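PDB 6SKY: Serine/threonine-protein kinase Tel1 from Chaetomium thermophilum, which transfers phosphate from ATP to serine and threonine residues of proteins and probably acts as a DNA-damage sensor that activates checkpoint signalling. Local coordinates for residues L1993-L1998 and L2021-L2026; A2013-A2018 and P2027-S2032; H2467-A2472 and T2513-H2518; V2535-S2540 and Q2544-T2549. All coordinates share one frame; numbering follows the deposited sequence.

Interaction 1 of 4, residues L1993-L1998 and L2021-L2026; sequences LSNSLL and LEIWNL
Asn-1995 and Leu-2021 make the tight part of this small contact, in which one methyl does most of the touching. The CD1 methyl of Leu-2021 lies against the amide arm of Asn-1995, 3.7 Å from ND2 and, for the same methyl, 3.8 Å from Asn-1995 CB, so one branch covers both the root and the nitrogen end of that arm. The two side chains cross at a slant. Asn-1995 carries CG anti to its backbone nitrogen (chi1 -170°), which swings the amide out from helix 1991-1999 toward this methyl. The loose side belongs to Ile-2023, whose CD1 stays 4.4 Å from Asn-1995 ND2; both of these residues are partly exposed. Leu-2021, by contrast, is buried and also packs on Leu-1967 of the second subunit. The backbone turns sharply between the two aliphatic residues: Glu-2022 has positive phi, and its carbonyl oxygen accepts a hydrogen bond from Arg-1970 of the second subunit. With Ile-2023 N bonded back to Ala-2018 O and Glu-2022 N to Arg-2019 O, the end of helix 2011-2021 is a Schellman motif, set here in the helical FAT region at the interface with the second subunit.

Interaction 2 of 4, residues A2013-A2018 and P2027-S2032; sequences ATFTTA and PAPVNS
Phe-2015 of helix 2011-2021 meets the extended segment Pro-2027 to Pro-2029, and the contact is almost wholly apolar. The outer end of the ring does the touching: CZ comes within 3.6 Å of Pro-2029 CD, while CE1 lies 4.1 Å from Ala-2028 CA and 4.2 Å from the methyl carbon CB of Ala-2028. Both approaches are oblique to the ring, and the side chains of Phe-2015 and Pro-2029 come at each other from opposite directions. With CG anti to the carbonyl carbon (chi1 -70°), the ring stands out from its helix toward the loop. A polar neighbour, Pro-2027 O, lies at the ring edge near its plane, 4.4 Å from Phe-2015 CZ. Aromatic packing completes the setting, for Tyr-2040 of helix 2035-2047 meets the Phe-2015 ring edge-to-face and Val-2037 of that helix also touches it. Replacing the phenylalanine with an alanine would probably leave Ala-2028 and Pro-2029 without the ring they pack on and open a gap beside Tyr-2040. Hydrogen bonding stays within the helix, where Ala-2013 O is gripped twice from opposite faces of its plane, by Thr-2017 N and by Thr-2017 OG1 at 2.8 Å. The arrangement is that of a connection between two successive helices of the alpha-solenoid FAT region, its proline-containing link set against an aromatic residue of the first.

Interaction 3 of 4, residues H2467-A2472 and T2513-H2518; sequences HIWTGA and TSRVYH
Trp-2469 and Ser-2514 join two helices by a CH-pi contact, at the place where helix 2461-2472 of the FAT region meets helix 2507-2522 beside the kinase sheet. Trp-2469 has CG anti to the backbone nitrogen (chi1 -169°), and its indole presents one face to the second helix. Ser-2514 CB stands over the centre of that face, 3.6 Å from the centroid of the six-membered ring and 13° off its normal. The serine hydroxyl is engaged apart from the ring, bonded to Ile-2510 O one helical turn earlier. Arg-2515 comes in obliquely, its backbone N 4.0 Å from Trp-2469 CZ2. On the sheet side, Thr-2655 of strand 2651-2655 also touches the indole. With a serine in place of the tryptophan, Ser-2514 would probably lose the surface it rests on and a gap would open between the helices. The aliphatic part of Arg-2515 adds the outer margin, with its CG 4.1 Å from Trp-2469 CZ2.

Interaction 4 of 4, residues V2535-S2540 and Q2544-T2549; sequences VPIKNS and QNFLST
Ile-2537 holds CG1 anti to its backbone nitrogen (chi1 173°) and continues extended (chi2 -173°), a shape that carries CD1 across to Phe-2546 although the side chain leaves the backbone at a slant to the helix. The Phe-2546 ring meets the methyl: Ile-2537 CD1 lies 3.6 Å from Phe-2546 CD2, with the two side chains at about a right angle. Next to this pair, Leu-2547 CD1 lies near Ile-2537 O and packs 3.8 Å from Lys-2538 CG. The backbone at Ile-2537 forms an inverse gamma turn, closed by a weak bond from Lys-2538 N to Pro-2536 O. On the outer side, the extended chain of exposed Lys-2538 runs alongside Gln-2544, pointing the same way, and its CG is 3.5 Å from Gln-2544 NE2; the glutamine bends at chi2 (48°) to bring its amide there. Ser-2540 occupies the N-cap position, and its carbonyl oxygen receives Gln-2544 N at 3.3 Å, an i to i+4 bond that starts the helix after the cap. The turn thus leads from strand 2534-2536, at the margin of the kinase sheet and paired with strand 2576-2585, into helix 2541-2552, whose Phe-2546 ring meets Phe-2579 of that neighbouring strand and Tyr-2517 of helix 2507-2522, both edge-to-face.

Read from the N terminus, the contacts fall into two groups on opposite sides of the chain's centre. Interactions 1 and 2, with 22 and 8 residues between their segments, cross along the sequence: 1993-1998 meets the C-terminal end of helix 2011-2021, while 2013-2018 holds the loop that follows. They join directly, through Leu-2026 on Thr-2014 and Asn-1995 against Thr-2017, and tie successive FAT helices together. Interaction 3, its centre about 74 Å from that of interaction 1, closes a 40-residue excursion and brings helix 2461-2472 against helix 2507-2522. Interaction 4 follows in series as a short strand-to-helix turn with 3 intervening residues, and Val-2516 packing on Phe-2546 and Thr-2549 connects the two beside the kinase sheet.

Interaction 1 of 4, residues L1993-L1998 and L2021-L2026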
loop_
_atom_site.group_PDB
_atom_site.type_symbol
_atom_site.label_atom_id
_atom_site.label_comp_id
_atom_site.label_asym_id
_atom_site.label_seq_id
_atom_site.Cartn_x
_atom_site.Cartn_y
_atom_site.Cartn_z
ATOM N N LEU A 1993 -2.563 -10.163 23.239
ATOM C CA LEU A 1993 -2.236 -8.789 23.595
ATOM C C LEU A 1993 -3.366 -8.134 24.371
ATOM O O LEU A 1993 -3.123 -7.432 25.357
ATOM C CB LEU A 1993 -1.919 -7.980 22.343
ATOM C CG LEU A 1993 -0.507 -8.051 21.779
ATOM C CD1 LEU A 1993 -0.288 -9.343 21.028
ATOM C CD2 LEU A 1993 -0.268 -6.864 20.886
ATOM N N SER A 1994 -4.607 -8.341 23.944
ATOM C CA SER A 1994 -5.720 -7.779 24.691
ATOM C C SER A 1994 -5.877 -8.457 26.038
ATOM O O SER A 1994 -6.308 -7.820 26.999
ATOM C CB SER A 1994 -7.001 -7.882 23.878
ATOM O OG SER A 1994 -7.145 -9.177 23.350
ATOM N N ASN A 1995 -5.504 -9.728 26.145
ATOM C CA ASN A 1995 -5.507 -10.388 27.443
ATOM C C ASN A 1995 -4.515 -9.735 28.389
ATOM O O ASN A 1995 -4.833 -9.452 29.549
ATOM C CB ASN A 1995 -5.182 -11.864 27.272
ATOM C CG ASN A 1995 -5.391 -12.648 28.534
ATOM O OD1 ASN A 1995 -6.294 -12.359 29.309
ATOM N ND2 ASN A 1995 -4.555 -13.648 28.752
ATOM N N SER A 1996 -3.298 -9.486 27.912
ATOM C CA SER A 1996 -2.311 -8.825 28.757
ATOM C C SER A 1996 -2.728 -7.405 29.103
ATOM O O SER A 1996 -2.399 -6.914 30.182
ATOM C CB SER A 1996 -0.951 -8.824 28.075
ATOM O OG SER A 1996 -0.894 -7.827 27.085
ATOM N N LEU A 1997 -3.433 -6.724 28.203
ATOM C CA LEU A 1997 -3.903 -5.376 28.503
ATOM C C LEU A 1997 -5.063 -5.382 29.483
ATOM O O LEU A 1997 -5.284 -4.390 30.183
ATOM C CB LEU A 1997 -4.325 -4.667 27.226
ATOM C CG LEU A 1997 -3.388 -3.664 26.578
ATOM C CD1 LEU A 1997 -4.079 -3.065 25.394
ATOM C CD2 LEU A 1997 -3.019 -2.586 27.551
ATOM N N LEU A 1998 -5.839 -6.462 29.518
ATOM C CA LEU A 1998 -6.923 -6.573 30.484
ATOM C C LEU A 1998 -6.397 -6.921 31.862
ATOM O O LEU A 1998 -6.878 -6.383 32.861
ATOM C CB LEU A 1998 -7.932 -7.624 30.033
ATOM C CG LEU A 1998 -8.869 -7.286 28.883
ATOM C CD1 LEU A 1998 -9.468 -8.542 28.329
ATOM C CD2 LEU A 1998 -9.945 -6.373 29.369
ATOM N N LEU A 2021 -9.142 -17.593 23.860
ATOM C CA LEU A 2021 -7.986 -18.282 24.415
ATOM C C LEU A 2021 -8.354 -19.547 25.168
ATOM O O LEU A 2021 -7.453 -20.275 25.587
ATOM C CB LEU A 2021 -7.214 -17.354 25.344
ATOM C CG LEU A 2021 -6.548 -16.177 24.649
ATOM C CD1 LEU A 2021 -5.957 -15.242 25.663
ATOM C CD2 LEU A 2021 -5.493 -16.680 23.708
ATOM N N GLU A 2022 -9.644 -19.814 25.354
ATOM C CA GLU A 2022 -10.145 -20.989 26.059
ATOM C C GLU A 2022 -9.694 -21.006 27.516
ATOM O O GLU A 2022 -9.015 -21.916 27.978
ATOM C CB GLU A 2022 -9.737 -22.263 25.332
ATOM C CG GLU A 2022 -10.317 -22.340 23.956
ATOM C CD GLU A 2022 -10.158 -23.697 23.345
ATOM O OE1 GLU A 2022 -9.342 -24.479 23.862
ATOM O OE2 GLU A 2022 -10.854 -23.988 22.350
ATOM N N ILE A 2023 -10.104 -19.972 28.233
ATOM C CA ILE A 2023 -9.869 -19.822 29.662
ATOM C C ILE A 2023 -11.220 -20.006 30.331
ATOM O O ILE A 2023 -12.003 -19.061 30.439
ATOM C CB ILE A 2023 -9.266 -18.458 29.996
ATOM C CG1 ILE A 2023 -7.914 -18.297 29.321
ATOM C CG2 ILE A 2023 -9.145 -18.279 31.478
ATOM C CD1 ILE A 2023 -7.457 -16.879 29.269
ATOM N N TRP A 2024 -11.507 -21.220 30.783
ATOM C CA TRP A 2024 -12.858 -21.591 31.163
ATOM C C TRP A 2024 -13.122 -21.473 32.653
ATOM O O TRP A 2024 -14.031 -22.130 33.161
ATOM C CB TRP A 2024 -13.153 -23.010 30.698
ATOM C CG TRP A 2024 -13.047 -23.223 29.234
ATOM C CD1 TRP A 2024 -12.315 -24.173 28.606
ATOM C CD2 TRP A 2024 -13.706 -22.482 28.207
ATOM N NE1 TRP A 2024 -12.470 -24.072 27.256
ATOM C CE2 TRP A 2024 -13.322 -23.037 26.986
ATOM C CE3 TRP A 2024 -14.580 -21.397 28.205
ATOM C CZ2 TRP A 2024 -13.775 -22.548 25.782
ATOM C CZ3 TRP A 2024 -15.023 -20.923 27.017
ATOM C CH2 TRP A 2024 -14.627 -21.494 25.820
ATOM N N ASN A 2025 -12.374 -20.640 33.366
ATOM C CA ASN A 2025 -12.526 -20.527 34.810
ATOM C C ASN A 2025 -12.829 -19.101 35.244
ATOM O O ASN A 2025 -12.491 -18.705 36.354
ATOM C CB ASN A 2025 -11.287 -21.050 35.530
ATOM C CG ASN A 2025 -10.029 -20.310 35.149
ATOM O OD1 ASN A 2025 -9.970 -19.086 35.195
ATOM N ND2 ASN A 2025 -9.006 -21.055 34.772
ATOM N N LEU A 2026 -13.441 -18.326 34.391
ATOM C CA LEU A 2026 -13.867 -17.020 34.845
ATOM C C LEU A 2026 -15.223 -17.128 35.532
ATOM O O LEU A 2026 -16.090 -17.881 35.090
ATOM C CB LEU A 2026 -13.971 -16.041 33.686
ATOM C CG LEU A 2026 -12.760 -15.611 32.861
ATOM C CD1 LEU A 2026 -12.861 -14.137 32.564
ATOM C CD2 LEU A 2026 -11.464 -15.922 33.548
#

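Interaction 2 of 4, residues A2013-A2018 and P2027-S2032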
loop_
_atom_site.group_PDB
_atom_site.type_symbol
_atom_site.label_atom_id
_atom_site.label_comp_id
_atom_site.label_asym_id
_atom_site.label_seq_id
_atom_site.Cartn_x
_atom_site.Cartn_y
_atom_site.Cartn_z
ATOM N N ALA A 2013 -15.183 -7.551 25.986
ATOM C CA ALA A 2013 -13.789 -7.858 25.697
ATOM C C ALA A 2013 -13.272 -8.968 26.594
ATOM O O ALA A 2013 -12.621 -9.906 26.123
ATOM C CB ALA A 2013 -12.936 -6.606 25.851
ATOM N N THR A 2014 -13.562 -8.881 27.890
ATOM C CA THR A 2014 -13.129 -9.909 28.827
ATOM C C THR A 2014 -13.593 -11.286 28.389
ATOM O O THR A 2014 -12.791 -12.220 28.282
ATOM C CB THR A 2014 -13.657 -9.598 30.222
ATOM O OG1 THR A 2014 -13.220 -8.297 30.616
ATOM C CG2 THR A 2014 -13.150 -10.607 31.207
ATOM N N PHE A 2015 -14.885 -11.429 28.098
ATOM C CA PHE A 2015 -15.391 -12.770 27.839
ATOM C C PHE A 2015 -15.163 -13.239 26.410
ATOM O O PHE A 2015 -15.011 -14.445 26.189
ATOM C CB PHE A 2015 -16.854 -12.833 28.243
ATOM C CG PHE A 2015 -17.037 -12.772 29.716
ATOM C CD1 PHE A 2015 -17.024 -13.915 30.469
ATOM C CD2 PHE A 2015 -17.147 -11.566 30.360
ATOM C CE1 PHE A 2015 -17.153 -13.858 31.819
ATOM C CE2 PHE A 2015 -17.276 -11.512 31.711
ATOM C CZ PHE A 2015 -17.277 -12.657 32.437
ATOM N N THR A 2016 -15.033 -12.325 25.450
ATOM C CA THR A 2016 -14.596 -12.711 24.117
ATOM C C THR A 2016 -13.172 -13.237 24.143
ATOM O O THR A 2016 -12.868 -14.267 23.534
ATOM C CB THR A 2016 -14.703 -11.525 23.170
ATOM O OG1 THR A 2016 -16.055 -11.072 23.126
ATOM C CG2 THR A 2016 -14.293 -11.926 21.792
ATOM N N THR A 2017 -12.282 -12.542 24.852
ATOM C CA THR A 2017 -10.899 -12.983 24.950
ATOM C C THR A 2017 -10.789 -14.299 25.698
ATOM O O THR A 2017 -9.997 -15.168 25.323
ATOM C CB THR A 2017 -10.075 -11.907 25.638
ATOM O OG1 THR A 2017 -10.222 -10.676 24.931
ATOM C CG2 THR A 2017 -8.632 -12.284 25.659
ATOM N N ALA A 2018 -11.576 -14.469 26.758
ATOM C CA ALA A 2018 -11.548 -15.722 27.494
ATOM C C ALA A 2018 -12.026 -16.880 26.638
ATOM O O ALA A 2018 -11.508 -17.991 26.751
ATOM C CB ALA A 2018 -12.397 -15.603 28.751
ATOM N N PRO A 2027 -15.431 -16.396 36.609
ATOM C CA PRO A 2027 -16.751 -16.370 37.245
ATOM C C PRO A 2027 -17.687 -15.449 36.482
ATOM O O PRO A 2027 -17.589 -14.222 36.571
ATOM C CB PRO A 2027 -16.446 -15.842 38.652
ATOM C CG PRO A 2027 -15.129 -15.146 38.545
ATOM C CD PRO A 2027 -14.510 -15.427 37.219
ATOM N N ALA A 2028 -18.603 -16.038 35.744
ATOM C CA ALA A 2028 -19.461 -15.261 34.864
ATOM C C ALA A 2028 -20.582 -14.613 35.660
ATOM O O ALA A 2028 -21.224 -15.285 36.471
ATOM C CB ALA A 2028 -20.045 -16.149 33.776
ATOM N N PRO A 2029 -20.852 -13.327 35.457
ATOM C CA PRO A 2029 -21.985 -12.701 36.138
ATOM C C PRO A 2029 -23.297 -13.335 35.712
ATOM O O PRO A 2029 -23.408 -13.950 34.652
ATOM C CB PRO A 2029 -21.902 -11.237 35.697
ATOM C CG PRO A 2029 -21.096 -11.255 34.465
ATOM C CD PRO A 2029 -20.127 -12.374 34.607
ATOM N N VAL A 2030 -24.302 -13.190 36.564
ATOM C CA VAL A 2030 -25.632 -13.722 36.307
ATOM C C VAL A 2030 -26.569 -12.555 36.030
ATOM O O VAL A 2030 -26.434 -11.484 36.631
ATOM C CB VAL A 2030 -26.127 -14.586 37.483
ATOM C CG1 VAL A 2030 -26.084 -13.796 38.779
ATOM C CG2 VAL A 2030 -27.518 -15.128 37.210
ATOM N N ASN A 2031 -27.502 -12.760 35.100
ATOM C CA ASN A 2031 -28.420 -11.721 34.636
ATOM C C ASN A 2031 -27.649 -10.533 34.058
ATOM O O ASN A 2031 -27.691 -9.414 34.572
ATOM C CB ASN A 2031 -29.370 -11.275 35.753
ATOM C CG ASN A 2031 -30.297 -12.383 36.206
ATOM O OD1 ASN A 2031 -30.376 -12.695 37.394
ATOM N ND2 ASN A 2031 -31.001 -12.988 35.258
ATOM N N SER A 2032 -26.931 -10.805 32.973
ATOM C CA SER A 2032 -26.197 -9.787 32.239
ATOM C C SER A 2032 -26.721 -9.709 30.815
ATOM O O SER A 2032 -27.119 -10.716 30.226
ATOM C CB SER A 2032 -24.703 -10.078 32.218
ATOM O OG SER A 2032 -24.462 -11.376 31.715
#

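Interaction 3 of 4, residues H2467-A2472 and T2513-H2518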
loop_
_atom_site.group_PDB
_atom_site.type_symbol
_atom_site.label_atom_id
_atom_site.label_comp_id
_atom_site.label_asym_id
_atom_site.label_seq_id
_atom_site.Cartn_x
_atom_site.Cartn_y
_atom_site.Cartn_z
ATOM N N HIS A 2467 -33.737 -10.916 -33.960
ATOM C CA HIS A 2467 -32.576 -10.556 -34.759
ATOM C C HIS A 2467 -32.695 -11.111 -36.162
ATOM O O HIS A 2467 -32.380 -10.423 -37.138
ATOM C CB HIS A 2467 -31.302 -11.070 -34.105
ATOM C CG HIS A 2467 -30.957 -10.371 -32.835
ATOM N ND1 HIS A 2467 -31.113 -10.954 -31.600
ATOM C CD2 HIS A 2467 -30.473 -9.131 -32.606
ATOM C CE1 HIS A 2467 -30.735 -10.106 -30.665
ATOM N NE2 HIS A 2467 -30.345 -8.990 -31.248
ATOM N N ILE A 2468 -33.154 -12.354 -36.287
ATOM C CA ILE A 2468 -33.321 -12.931 -37.617
ATOM C C ILE A 2468 -34.384 -12.178 -38.403
ATOM O O ILE A 2468 -34.201 -11.878 -39.587
ATOM C CB ILE A 2468 -33.643 -14.430 -37.516
ATOM C CG1 ILE A 2468 -32.464 -15.167 -36.903
ATOM C CG2 ILE A 2468 -33.966 -14.987 -38.870
ATOM C CD1 ILE A 2468 -31.142 -14.764 -37.473
ATOM N N TRP A 2469 -35.506 -11.853 -37.763
ATOM C CA TRP A 2469 -36.565 -11.127 -38.455
ATOM C C TRP A 2469 -36.074 -9.773 -38.937
ATOM O O TRP A 2469 -36.309 -9.388 -40.084
ATOM C CB TRP A 2469 -37.783 -10.959 -37.548
ATOM C CG TRP A 2469 -38.979 -10.471 -38.287
ATOM C CD1 TRP A 2469 -39.919 -11.229 -38.893
ATOM C CD2 TRP A 2469 -39.350 -9.111 -38.522
ATOM N NE1 TRP A 2469 -40.858 -10.435 -39.488
ATOM C CE2 TRP A 2469 -40.529 -9.126 -39.272
ATOM C CE3 TRP A 2469 -38.799 -7.880 -38.164
ATOM C CZ2 TRP A 2469 -41.167 -7.966 -39.671
ATOM C CZ3 TRP A 2469 -39.433 -6.733 -38.564
ATOM C CH2 TRP A 2469 -40.601 -6.781 -39.305
ATOM N N THR A 2470 -35.390 -9.028 -38.074
ATOM C CA THR A 2470 -34.882 -7.725 -38.476
ATOM C C THR A 2470 -33.863 -7.847 -39.595
ATOM O O THR A 2470 -33.815 -7.005 -40.495
ATOM C CB THR A 2470 -34.270 -7.016 -37.279
ATOM O OG1 THR A 2470 -35.246 -6.930 -36.241
ATOM C CG2 THR A 2470 -33.836 -5.632 -37.661
ATOM N N GLY A 2471 -33.037 -8.889 -39.566
ATOM C CA GLY A 2471 -32.050 -9.045 -40.616
ATOM C C GLY A 2471 -32.666 -9.385 -41.957
ATOM O O GLY A 2471 -32.182 -8.943 -42.998
ATOM N N ALA A 2472 -33.735 -10.172 -41.956
ATOM C CA ALA A 2472 -34.340 -10.563 -43.220
ATOM C C ALA A 2472 -35.204 -9.446 -43.793
ATOM O O ALA A 2472 -35.036 -9.055 -44.950
ATOM C CB ALA A 2472 -35.156 -11.839 -43.035
ATOM N N THR A 2513 -46.680 -10.983 -35.860
ATOM C CA THR A 2513 -46.750 -9.967 -34.830
ATOM C C THR A 2513 -45.811 -8.806 -35.122
ATOM O O THR A 2513 -46.179 -7.646 -34.921
ATOM C CB THR A 2513 -46.435 -10.596 -33.487
ATOM O OG1 THR A 2513 -47.482 -11.508 -33.146
ATOM C CG2 THR A 2513 -46.346 -9.540 -32.445
ATOM N N SER A 2514 -44.599 -9.084 -35.597
ATOM C CA SER A 2514 -43.695 -7.996 -35.927
ATOM C C SER A 2514 -44.214 -7.196 -37.107
ATOM O O SER A 2514 -44.047 -5.973 -37.152
ATOM C CB SER A 2514 -42.310 -8.545 -36.215
ATOM O OG SER A 2514 -42.031 -9.613 -35.341
ATOM N N ARG A 2515 -44.860 -7.861 -38.068
ATOM C CA ARG A 2515 -45.440 -7.121 -39.183
ATOM C C ARG A 2515 -46.488 -6.131 -38.700
ATOM O O ARG A 2515 -46.495 -4.966 -39.112
ATOM C CB ARG A 2515 -46.031 -8.083 -40.203
ATOM C CG ARG A 2515 -44.991 -8.905 -40.904
ATOM C CD ARG A 2515 -45.555 -9.606 -42.109
ATOM N NE ARG A 2515 -44.506 -10.293 -42.848
ATOM C CZ ARG A 2515 -43.676 -9.688 -43.689
ATOM N NH1 ARG A 2515 -42.746 -10.385 -44.322
ATOM N NH2 ARG A 2515 -43.774 -8.385 -43.897
ATOM N N VAL A 2516 -47.371 -6.564 -37.798
ATOM C CA VAL A 2516 -48.407 -5.626 -37.367
ATOM C C VAL A 2516 -47.851 -4.568 -36.418
ATOM O O VAL A 2516 -48.310 -3.422 -36.438
ATOM C CB VAL A 2516 -49.613 -6.357 -36.753
ATOM C CG1 VAL A 2516 -50.138 -7.380 -37.726
ATOM C CG2 VAL A 2516 -49.259 -6.992 -35.445
ATOM N N TYR A 2517 -46.854 -4.903 -35.594
ATOM C CA TYR A 2517 -46.225 -3.882 -34.755
ATOM C C TYR A 2517 -45.566 -2.807 -35.601
ATOM O O TYR A 2517 -45.676 -1.616 -35.302
ATOM C CB TYR A 2517 -45.187 -4.508 -33.830
ATOM C CG TYR A 2517 -45.666 -4.788 -32.436
ATOM C CD1 TYR A 2517 -46.109 -3.774 -31.626
ATOM C CD2 TYR A 2517 -45.648 -6.065 -31.924
ATOM C CE1 TYR A 2517 -46.536 -4.024 -30.359
ATOM C CE2 TYR A 2517 -46.073 -6.321 -30.661
ATOM C CZ TYR A 2517 -46.514 -5.298 -29.883
ATOM O OH TYR A 2517 -46.943 -5.550 -28.612
ATOM N N HIS A 2518 -44.873 -3.207 -36.663
ATOM C CA HIS A 2518 -44.233 -2.236 -37.537
ATOM C C HIS A 2518 -45.259 -1.394 -38.279
ATOM O O HIS A 2518 -45.080 -0.180 -38.437
ATOM C CB HIS A 2518 -43.316 -2.961 -38.512
ATOM C CG HIS A 2518 -42.705 -2.072 -39.542
ATOM N ND1 HIS A 2518 -42.745 -2.361 -40.886
ATOM C CD2 HIS A 2518 -42.037 -0.903 -39.427
ATOM C CE1 HIS A 2518 -42.127 -1.406 -41.556
ATOM N NE2 HIS A 2518 -41.689 -0.509 -40.695
#

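Interaction 4 of 4, residues V2535-S2540 and Q2544-T2549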
loop_
_atom_site.group_PDB
_atom_site.type_symbol
_atom_site.label_atom_id
_atom_site.label_comp_id
_atom_site.label_asym_id
_atom_site.label_seq_id
_atom_site.Cartn_x
_atom_site.Cartn_y
_atom_site.Cartn_z
ATOM N N VAL A 2535 -56.407 7.611 -27.292
ATOM C CA VAL A 2535 -57.314 7.128 -28.331
ATOM C C VAL A 2535 -57.565 5.636 -28.160
ATOM O O VAL A 2535 -56.617 4.882 -27.929
ATOM C CB VAL A 2535 -56.743 7.409 -29.726
ATOM C CG1 VAL A 2535 -57.775 7.112 -30.787
ATOM C CG2 VAL A 2535 -56.282 8.836 -29.818
ATOM N N PRO A 2536 -58.804 5.158 -28.269
ATOM C CA PRO A 2536 -59.020 3.708 -28.302
ATOM C C PRO A 2536 -58.511 3.142 -29.616
ATOM O O PRO A 2536 -58.816 3.665 -30.688
ATOM C CB PRO A 2536 -60.540 3.576 -28.181
ATOM C CG PRO A 2536 -61.051 4.831 -28.763
ATOM C CD PRO A 2536 -60.070 5.898 -28.372
ATOM N N ILE A 2537 -57.727 2.073 -29.535
ATOM C CA ILE A 2537 -57.091 1.520 -30.736
ATOM C C ILE A 2537 -58.096 0.539 -31.325
ATOM O O ILE A 2537 -57.982 -0.682 -31.223
ATOM C CB ILE A 2537 -55.724 0.890 -30.427
ATOM C CG1 ILE A 2537 -55.159 0.171 -31.649
ATOM C CG2 ILE A 2537 -55.786 -0.029 -29.214
ATOM C CD1 ILE A 2537 -53.906 -0.591 -31.364
ATOM N N LYS A 2538 -59.123 1.097 -31.948
ATOM C CA LYS A 2538 -59.970 0.362 -32.876
ATOM C C LYS A 2538 -60.468 1.236 -34.011
ATOM O O LYS A 2538 -61.182 0.731 -34.879
ATOM C CB LYS A 2538 -61.168 -0.254 -32.144
ATOM C CG LYS A 2538 -60.886 -1.598 -31.522
ATOM C CD LYS A 2538 -62.129 -2.201 -30.915
ATOM C CE LYS A 2538 -61.876 -3.631 -30.487
ATOM N NZ LYS A 2538 -63.134 -4.318 -30.098
ATOM N N ASN A 2539 -60.106 2.514 -34.049
ATOM C CA ASN A 2539 -60.675 3.444 -35.005
ATOM C C ASN A 2539 -59.803 3.638 -36.231
ATOM O O ASN A 2539 -60.159 4.429 -37.108
ATOM C CB ASN A 2539 -60.929 4.796 -34.333
ATOM C CG ASN A 2539 -61.929 4.695 -33.206
ATOM O OD1 ASN A 2539 -62.324 3.599 -32.813
ATOM N ND2 ASN A 2539 -62.342 5.834 -32.677
ATOM N N SER A 2540 -58.734 2.995 -36.291
ATOM C CA SER A 2540 -57.949 2.924 -37.506
ATOM C C SER A 2540 -57.983 1.499 -38.051
ATOM O O SER A 2540 -58.170 0.545 -37.292
ATOM C CB SER A 2540 -56.508 3.348 -37.231
ATOM O OG SER A 2540 -55.805 3.600 -38.432
ATOM N N GLN A 2544 -57.288 -2.263 -35.908
ATOM C CA GLN A 2544 -58.092 -3.477 -35.858
ATOM C C GLN A 2544 -57.330 -4.667 -36.422
ATOM O O GLN A 2544 -57.421 -5.779 -35.887
ATOM C CB GLN A 2544 -59.408 -3.277 -36.600
ATOM C CG GLN A 2544 -60.358 -4.440 -36.428
ATOM C CD GLN A 2544 -60.487 -4.869 -34.978
ATOM O OE1 GLN A 2544 -60.128 -5.986 -34.616
ATOM N NE2 GLN A 2544 -61.006 -3.981 -34.143
ATOM N N ASN A 2545 -56.572 -4.457 -37.500
ATOM C CA ASN A 2545 -55.695 -5.515 -37.987
ATOM C C ASN A 2545 -54.701 -5.935 -36.912
ATOM O O ASN A 2545 -54.443 -7.130 -36.725
ATOM C CB ASN A 2545 -54.965 -5.051 -39.243
ATOM C CG ASN A 2545 -54.123 -6.139 -39.855
ATOM O OD1 ASN A 2545 -54.380 -7.321 -39.652
ATOM N ND2 ASN A 2545 -53.107 -5.746 -40.612
ATOM N N PHE A 2546 -54.156 -4.961 -36.180
ATOM C CA PHE A 2546 -53.226 -5.246 -35.097
ATOM C C PHE A 2546 -53.879 -6.093 -34.017
ATOM O O PHE A 2546 -53.322 -7.108 -33.590
ATOM C CB PHE A 2546 -52.710 -3.929 -34.524
ATOM C CG PHE A 2546 -51.939 -4.076 -33.252
ATOM C CD1 PHE A 2546 -50.609 -4.424 -33.273
ATOM C CD2 PHE A 2546 -52.542 -3.844 -32.036
ATOM C CE1 PHE A 2546 -49.904 -4.553 -32.117
ATOM C CE2 PHE A 2546 -51.839 -3.977 -30.877
ATOM C CZ PHE A 2546 -50.517 -4.335 -30.919
ATOM N N LEU A 2547 -55.066 -5.692 -33.563
ATOM C CA LEU A 2547 -55.717 -6.423 -32.480
ATOM C C LEU A 2547 -56.099 -7.833 -32.902
ATOM O O LEU A 2547 -55.926 -8.786 -32.133
ATOM C CB LEU A 2547 -56.942 -5.661 -31.998
ATOM C CG LEU A 2547 -56.625 -4.535 -31.024
ATOM C CD1 LEU A 2547 -57.874 -3.766 -30.731
ATOM C CD2 LEU A 2547 -56.053 -5.114 -29.756
ATOM N N SER A 2548 -56.609 -7.993 -34.124
ATOM C CA SER A 2548 -56.951 -9.328 -34.601
ATOM C C SER A 2548 -55.716 -10.213 -34.690
ATOM O O SER A 2548 -55.702 -11.334 -34.164
ATOM C CB SER A 2548 -57.648 -9.229 -35.953
ATOM O OG SER A 2548 -56.956 -8.334 -36.798
ATOM N N THR A 2549 -54.658 -9.721 -35.346
ATOM C CA THR A 2549 -53.445 -10.518 -35.490
ATOM C C THR A 2549 -52.852 -10.871 -34.141
ATOM O O THR A 2549 -52.300 -11.961 -33.962
ATOM C CB THR A 2549 -52.416 -9.767 -36.319
ATOM O OG1 THR A 2549 -53.062 -9.158 -37.441
ATOM C CG2 THR A 2549 -51.352 -10.720 -36.810
#